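Local coordinates for putative glucoamylase (Bacteroides caccae ATCC 43185, PDB 4QT9), which is probably a glycoside hydrolase of the glucoamylase type, built on an alpha/alpha toroid and likely to release glucose from glucan chains, at residues I202-C208 and G231-N235. Where two conformers were deposited one is given. Numbering follows the deposited sequence.
Sequences IHGYNEC and GWAQN
The loop I202-C208, which leads into helix 209-217, wraps one face and the edge of the indole of W232, on helix 225-232; Y228 and Y212 meet the ring as well. The contact pins this loop to helix 225-232 within the alpha/alpha toroid. I202 to Y205 are extended, with a cis peptide bond between G204 and Y205, and the CA atoms of H203 and W232 lie 4.4 Å apart. With chi1 t and chi2 -102°, W232 reaches back across the loop although its CA-to-CB bond points away from it. G204 lies flat on the indole: its CA sits 3.5 Å from the centroid of the six-membered ring, 4° off the normal, a CH-pi contact so close that an ideal CB would clash with CE2. Around the ring edge come I202 CG2 (3.9 Å from W232 CZ3), Y205 CD1 (3.6 Å from W232 CZ2; Y205 is t) and N206 OD1 (3.3 Å from W232 CZ3). With chi1 p, N206 OD1 accepts from C208 N at 3.1 Å, an Asx turn. Two hydrogen bonds join the segments, G204 N to W232 O (2.7 Å) and H203 ND1 to G231 O (2.8 Å, 171°), the latter with H203 in m. Q234, at positive phi with chi1 m, lays CD over the imidazole face, 3.5 Å from H203 ND1, while its OE1 binds R252. The carbonyls of G231 and W232 thus gain donors from the loop, and the ND1 bond implies an imidazole protonated at that nitrogen.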
loop_
_atom_site.group_PDB
_atom_site.type_symbol
_atom_site.label_atom_id
_atom_site.label_comp_id
_atom_site.label_asym_id
_atom_site.label_seq_id
_atom_site.Cartn_x
_atom_site.Cartn_y
_atom_site.Cartn_z
ATOM N N ILE A 202 -17.792 -0.625 0.998
ATOM C CA ILE A 202 -16.739 0.376 1.228
ATOM C C ILE A 202 -17.143 1.799 0.815
ATOM O O ILE A 202 -17.391 2.098 -0.366
ATOM C CB ILE A 202 -15.395 -0.063 0.580
ATOM C CG1 ILE A 202 -14.873 -1.329 1.270
ATOM C CG2 ILE A 202 -14.339 1.049 0.623
ATOM C CD1 ILE A 202 -14.166 -2.275 0.354
ATOM N N HIS A 203 -17.157 2.691 1.817
ATOM C CA HIS A 203 -17.477 4.096 1.628
ATOM C C HIS A 203 -16.220 4.920 1.907
ATOM O O HIS A 203 -15.468 4.582 2.816
ATOM C CB HIS A 203 -18.651 4.531 2.544
ATOM C CG HIS A 203 -19.894 3.696 2.397
ATOM N ND1 HIS A 203 -20.583 3.618 1.192
ATOM C CD2 HIS A 203 -20.537 2.938 3.316
ATOM C CE1 HIS A 203 -21.618 2.825 1.425
ATOM N NE2 HIS A 203 -21.632 2.397 2.693
ATOM N N GLY A 204 -15.989 5.989 1.144
ATOM C CA GLY A 204 -14.801 6.812 1.385
ATOM C C GLY A 204 -14.977 7.848 2.483
ATOM O O GLY A 204 -16.101 8.073 2.925
ATOM N N TYR A 205 -13.897 8.525 2.922
ATOM C CA TYR A 205 -12.538 8.295 2.444
ATOM C C TYR A 205 -11.812 7.354 3.397
ATOM O O TYR A 205 -11.939 7.475 4.615
ATOM C CB TYR A 205 -11.740 9.634 2.286
ATOM C CG TYR A 205 -10.362 9.405 1.690
ATOM C CD1 TYR A 205 -10.182 9.318 0.313
ATOM C CD2 TYR A 205 -9.253 9.201 2.506
ATOM C CE1 TYR A 205 -8.933 9.024 -0.235
ATOM C CE2 TYR A 205 -8.000 8.906 1.971
ATOM C CZ TYR A 205 -7.849 8.800 0.601
ATOM O OH TYR A 205 -6.604 8.527 0.082
ATOM N N ASN A 206 -11.027 6.445 2.830
ATOM C CA ASN A 206 -10.146 5.515 3.550
ATOM C C ASN A 206 -9.057 5.108 2.547
ATOM O O ASN A 206 -8.983 5.677 1.467
ATOM C CB ASN A 206 -10.898 4.315 4.240
ATOM C CG ASN A 206 -11.665 3.409 3.308
ATOM O OD1 ASN A 206 -11.365 3.297 2.127
ATOM N ND2 ASN A 206 -12.676 2.733 3.817
ATOM N N GLU A 207 -8.230 4.143 2.872
ATOM C CA GLU A 207 -7.111 3.704 2.018
ATOM C C GLU A 207 -7.535 2.990 0.692
ATOM O O GLU A 207 -6.649 2.647 -0.100
ATOM C CB GLU A 207 -6.221 2.758 2.839
ATOM C CG GLU A 207 -6.814 1.375 3.049
ATOM C CD GLU A 207 -7.703 1.157 4.256
ATOM O OE1 GLU A 207 -8.498 2.062 4.583
ATOM O OE2 GLU A 207 -7.628 0.063 4.862
ATOM N N CYS A 208 -8.848 2.744 0.469
ATOM C CA CYS A 208 -9.349 1.874 -0.619
ATOM C C CYS A 208 -9.735 2.556 -1.940
ATOM O O CYS A 208 -10.338 1.865 -2.747
ATOM C CB CYS A 208 -10.517 1.032 -0.106
ATOM S SG CYS A 208 -10.192 0.214 1.481
ATOM N N GLY A 231 -21.600 4.643 -4.079
ATOM C CA GLY A 231 -20.907 3.834 -3.071
ATOM C C GLY A 231 -19.700 4.468 -2.422
ATOM O O GLY A 231 -19.697 4.689 -1.201
ATOM N N TRP A 232 -18.643 4.737 -3.204
ATOM C CA TRP A 232 -17.457 5.365 -2.605
ATOM C C TRP A 232 -17.722 6.800 -2.084
ATOM O O TRP A 232 -17.360 7.130 -0.946
ATOM C CB TRP A 232 -16.292 5.408 -3.594
ATOM C CG TRP A 232 -15.093 6.182 -3.102
ATOM C CD1 TRP A 232 -14.730 7.445 -3.462
ATOM C CD2 TRP A 232 -14.089 5.724 -2.176
ATOM N NE1 TRP A 232 -13.527 7.779 -2.881
ATOM C CE2 TRP A 232 -13.132 6.755 -2.050
ATOM C CE3 TRP A 232 -13.925 4.552 -1.405
ATOM C CZ2 TRP A 232 -12.013 6.647 -1.192
ATOM C CZ3 TRP A 232 -12.824 4.448 -0.554
ATOM C CH2 TRP A 232 -11.863 5.469 -0.482
ATOM N N ALA A 233 -18.292 7.657 -2.940
ATOM C CA ALA A 233 -18.516 9.062 -2.642
ATOM C C ALA A 233 -19.832 9.343 -1.904
ATOM O O ALA A 233 -19.991 10.438 -1.360
ATOM C CB ALA A 233 -18.479 9.858 -3.921
ATOM N N GLN A 234 -20.756 8.359 -1.875
ATOM C CA GLN A 234 -22.103 8.487 -1.292
ATOM C C GLN A 234 -22.751 9.840 -1.701
ATOM O O GLN A 234 -23.196 10.623 -0.850
ATOM C CB GLN A 234 -22.090 8.290 0.230
ATOM C CG GLN A 234 -21.808 6.852 0.618
ATOM C CD GLN A 234 -21.906 6.693 2.110
ATOM O OE1 GLN A 234 -21.110 7.243 2.854
ATOM N NE2 GLN A 234 -22.925 5.992 2.588
ATOM N N ASN A 235 -22.691 10.124 -3.022
ATOM C CA ASN A 235 -23.253 11.274 -3.735
ATOM C C ASN A 235 -22.793 12.622 -3.165
ATOM O O ASN A 235 -23.585 13.571 -3.109
ATOM C CB ASN A 235 -24.789 11.179 -3.761
ATOM C CG ASN A 235 -25.245 9.874 -4.375
ATOM O OD1 ASN A 235 -25.065 9.636 -5.573
ATOM N ND2 ASN A 235 -25.710 8.948 -3.542
#